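Local coordinates for protein DYNE8 (Micromonospora chersina, PDB 4AMM) that probably loads acyl units onto an iterative polyketide synthase in enediyne (dynemicin) biosynthesis, acting as its acyltransferase domain, at residues A342-E347 / T382-A387; A356-E359 / T364-S367. All coordinates share one frame; numbering follows the deposited sequence. Where two conformers were deposited one is given.

Interaction 1: A342-E347 / T382-A387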
# COMPACT_ATOMS: atom_id res chain seq x y z
N ALA A 342 9.62 -7.27 7.05
CA ALA A 342 9.27 -6.04 7.71
C ALA A 342 8.20 -6.36 8.70
O ALA A 342 7.23 -7.06 8.39
CB ALA A 342 8.74 -4.97 6.71
N ASP A 343 8.31 -5.86 9.90
CA ASP A 343 7.29 -5.98 10.88
C ASP A 343 6.06 -5.16 10.63
O ASP A 343 4.94 -5.52 11.05
CB ASP A 343 7.86 -5.51 12.21
CG ASP A 343 9.17 -6.21 12.56
OD1 ASP A 343 9.08 -7.46 12.73
OD2 ASP A 343 10.25 -5.59 12.62
N LEU A 344 6.23 -4.06 9.90
CA LEU A 344 5.13 -3.23 9.59
C LEU A 344 5.32 -2.68 8.15
O LEU A 344 6.43 -2.37 7.72
CB LEU A 344 5.08 -2.17 10.71
CG LEU A 344 4.01 -1.13 10.69
CD1 LEU A 344 3.90 -0.68 12.11
CD2 LEU A 344 4.47 -0.01 9.76
N LEU A 345 4.22 -2.58 7.40
CA LEU A 345 4.28 -2.04 6.04
C LEU A 345 3.48 -0.76 6.01
O LEU A 345 2.37 -0.71 6.60
CB LEU A 345 3.65 -3.06 5.08
CG LEU A 345 4.42 -4.35 5.03
CD1 LEU A 345 3.62 -5.49 4.52
CD2 LEU A 345 5.68 -4.15 4.20
N VAL A 346 3.93 0.26 5.33
CA VAL A 346 3.21 1.48 5.16
C VAL A 346 2.99 1.71 3.69
O VAL A 346 3.94 1.71 2.87
CB VAL A 346 4.04 2.70 5.77
CG1 VAL A 346 3.27 4.01 5.46
CG2 VAL A 346 4.16 2.46 7.29
N GLU A 347 1.73 1.83 3.30
CA GLU A 347 1.37 2.13 1.89
C GLU A 347 1.47 3.62 1.61
O GLU A 347 0.95 4.46 2.38
CB GLU A 347 -0.04 1.54 1.64
CG GLU A 347 -0.55 1.74 0.21
CD GLU A 347 -1.90 1.05 -0.02
OE1 GLU A 347 -2.49 0.52 0.93
OE2 GLU A 347 -2.21 0.89 -1.18
N THR A 382 1.51 8.00 9.81
CA THR A 382 2.63 8.69 10.45
C THR A 382 2.78 8.14 11.85
O THR A 382 3.93 7.99 12.35
CB THR A 382 2.39 10.19 10.46
OG1 THR A 382 2.21 10.63 9.08
CG2 THR A 382 3.60 10.93 10.98
N ALA A 383 1.69 7.77 12.55
CA ALA A 383 1.80 7.15 13.88
C ALA A 383 2.57 5.85 13.73
O ALA A 383 3.45 5.55 14.60
CB ALA A 383 0.36 6.83 14.44
N ALA A 384 2.33 5.01 12.73
CA ALA A 384 3.01 3.79 12.53
C ALA A 384 4.51 4.06 12.33
O ALA A 384 5.35 3.37 12.94
CB ALA A 384 2.45 2.99 11.31
N LEU A 385 4.86 5.01 11.43
CA LEU A 385 6.30 5.30 11.17
C LEU A 385 6.91 5.74 12.48
O LEU A 385 8.12 5.36 12.72
CB LEU A 385 6.35 6.39 10.16
CG LEU A 385 5.94 5.98 8.71
CD1 LEU A 385 5.80 7.14 7.81
CD2 LEU A 385 6.99 5.04 8.10
N PHE A 386 6.28 6.57 13.28
CA PHE A 386 6.91 7.08 14.50
C PHE A 386 7.08 5.97 15.49
O PHE A 386 8.18 5.74 16.03
CB PHE A 386 6.11 8.27 15.09
CG PHE A 386 6.70 8.80 16.38
CD1 PHE A 386 7.72 9.77 16.29
CD2 PHE A 386 6.31 8.31 17.59
CE1 PHE A 386 8.31 10.25 17.46
CE2 PHE A 386 6.90 8.75 18.76
CZ PHE A 386 7.91 9.78 18.70
N ALA A 387 6.06 5.17 15.80
CA ALA A 387 6.16 4.16 16.85
C ALA A 387 7.17 3.13 16.43
O ALA A 387 7.91 2.62 17.31
CB ALA A 387 4.80 3.54 17.13
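Val346 lays its CG2 methyl over the isobutyl end of Leu385, 3.9 Å from Leu385 CD2, and the two side chains run aslant rather than alongside. With CG1 anti to the backbone N (chi1 176°), CG2 is the branch that stands anti to the carbonyl carbon and meets the helix. The CB of Leu385 is directed to one side of the strand, but its first torsion (chi1 -72°) sets CG beside its own backbone N and brings the branch end back to the strand. The same valine CG2 also grazes Ala384 CB at 4.4 Å. Two residues earlier on the strand, Leu344 straddles that alanine methyl with both branches, Leu344 CD2 lying 3.9 Å from Ala384 CB. Leu344 has a second conformer, which makes this straddling less certain. Everything here is van der Waals contact between buried aliphatic groups. The small alanine lets the helix come close: Val346 CA and Ala384 CA are 7.7 Å apart. The axes of strand 344-347 and helix 382-387 approach to 9.2 Å at 144°, nearer antiparallel than perpendicular. Phe90 of strand 89-92 also packs on Leu344 and Ala384, and Leu5 of strand 4-10 meets Thr382 and Ala383. Helix 376-387 is thus wedged between the parallel sheet, through strands 344-347 and 365-367, and the four-stranded antiparallel sheet that carries strands 4-10 and 89-92.

Interaction 2: A356-E359 / T364-S367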
# COMPACT_ATOMS: atom_id res chain seq x y z
N ALA A 356 -4.82 -3.57 2.25
CA ALA A 356 -5.83 -4.66 2.28
C ALA A 356 -5.20 -5.98 1.75
O ALA A 356 -5.37 -7.03 2.35
CB ALA A 356 -6.99 -4.27 1.41
N LEU A 357 -4.47 -5.90 0.59
CA LEU A 357 -3.83 -7.16 0.09
C LEU A 357 -2.80 -7.74 1.07
O LEU A 357 -2.66 -8.90 1.28
CB LEU A 357 -3.13 -6.98 -1.26
CG LEU A 357 -3.99 -6.62 -2.40
CD1 LEU A 357 -3.24 -6.40 -3.70
CD2 LEU A 357 -5.14 -7.57 -2.66
N ALA A 358 -2.01 -6.85 1.74
CA ALA A 358 -1.03 -7.30 2.71
C ALA A 358 -1.65 -7.91 3.96
O ALA A 358 -1.19 -8.87 4.47
CB ALA A 358 -0.08 -6.13 3.08
N GLU A 359 -2.73 -7.27 4.42
CA GLU A 359 -3.48 -7.84 5.53
C GLU A 359 -4.03 -9.24 5.15
O GLU A 359 -4.01 -10.17 5.98
CB GLU A 359 -4.60 -6.93 5.97
CG GLU A 359 -4.13 -5.70 6.75
CD GLU A 359 -5.35 -4.86 7.33
OE1 GLU A 359 -6.44 -4.73 6.66
OE2 GLU A 359 -5.19 -4.35 8.47
N THR A 364 1.07 -6.97 8.70
CA THR A 364 0.53 -5.74 9.33
C THR A 364 0.82 -4.53 8.46
O THR A 364 1.99 -4.34 8.12
CB THR A 364 1.25 -5.51 10.67
OG1 THR A 364 0.99 -6.62 11.57
CG2 THR A 364 0.82 -4.19 11.40
N ALA A 365 -0.23 -3.80 8.02
CA ALA A 365 -0.04 -2.75 7.05
C ALA A 365 -1.03 -1.64 7.31
O ALA A 365 -2.24 -1.90 7.66
CB ALA A 365 -0.23 -3.33 5.63
N VAL A 366 -0.65 -0.42 7.03
CA VAL A 366 -1.50 0.75 7.13
C VAL A 366 -1.20 1.70 6.01
O VAL A 366 -0.02 1.72 5.55
CB VAL A 366 -1.30 1.39 8.51
CG1 VAL A 366 0.10 1.84 8.70
CG2 VAL A 366 -2.26 2.53 8.76
N SER A 367 -2.15 2.43 5.46
CA SER A 367 -1.89 3.31 4.33
C SER A 367 -1.86 4.75 4.78
O SER A 367 -2.74 5.22 5.55
CB SER A 367 -3.02 3.12 3.29
OG SER A 367 -2.75 4.00 2.20
O HOH W 1 -4.86 -1.53 7.57
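Ala358 and Ala365 press their methyls together inside a beta-alpha-beta crossover: strand 344-347, helix 353-360 and strand 365-367, whose two strands are parallel neighbours in the sheet. The apolar part of the contact is this one pair, with Ala358 CB 3.8 Å from Ala365 CB. Each CB points at the opposing segment, and with methyls alone in between the helix can settle close on the sheet. Leu345 of the preceding strand touches both alanines, and Ser355, a turn earlier on the helix, adds to the packing on Ala365, so the pair belongs to a larger seam of small and aliphatic side chains.

The polar part is indirect and lies toward the more exposed side. Glu359 has CG beside its backbone N (chi1 -75°) and an extended chain beyond it, which carries the carboxylate along the outer edge of the strand. Glu359 OE2 lies 3.9 Å from Ala365 O, too far for a direct bond, and a water bridges them by donating to both. The stronger link is to the carbonyl, because the water–Glu359 bond is weak. Glu359 OE1 forms a salt bridge with Arg352, which would favour the charged carboxylate and help to hold it beside the strand. At the other end of the strand segment, Ser367 OG bonds to Gly351 O, in the loop before the helix, and to Asp369 N just past the strand.

Ala365 lies on the outermost strand, and its carbonyl faces away from strand 344-347, where the water takes it up. The bridging water sits 2.6 Å from Ala365 O and 3.0 Å from Glu359 OE2. The two bonds meet at about 88° at the water oxygen.

Overall arrangement
Interactions 1 and 2 lie on opposite faces of the same parallel sheet, their centres about 10 Å apart. Helix 376-387 packs on one face and helix 353-360 on the other. Strands 344-347 and 365-367 join them through probable backbone hydrogen bonds, Leu345 N to Thr364 O and Glu347 N to Val366 O, both 2.9 Å. Helix 376-387 also reaches strand 365-367: Ala384 CB is 3.7 Å from Val366 CG1. Glu347, whose carboxylate accepts hydrogen bonds from Leu354 N and Ser355 N at the start of helix 353-360, also has OE1 3.5 Å from Ser367 CB. Leu357 touches His175, next to Ser176 of a GxSxG elbow, which as in related acyltransferases probably supplies the nucleophile.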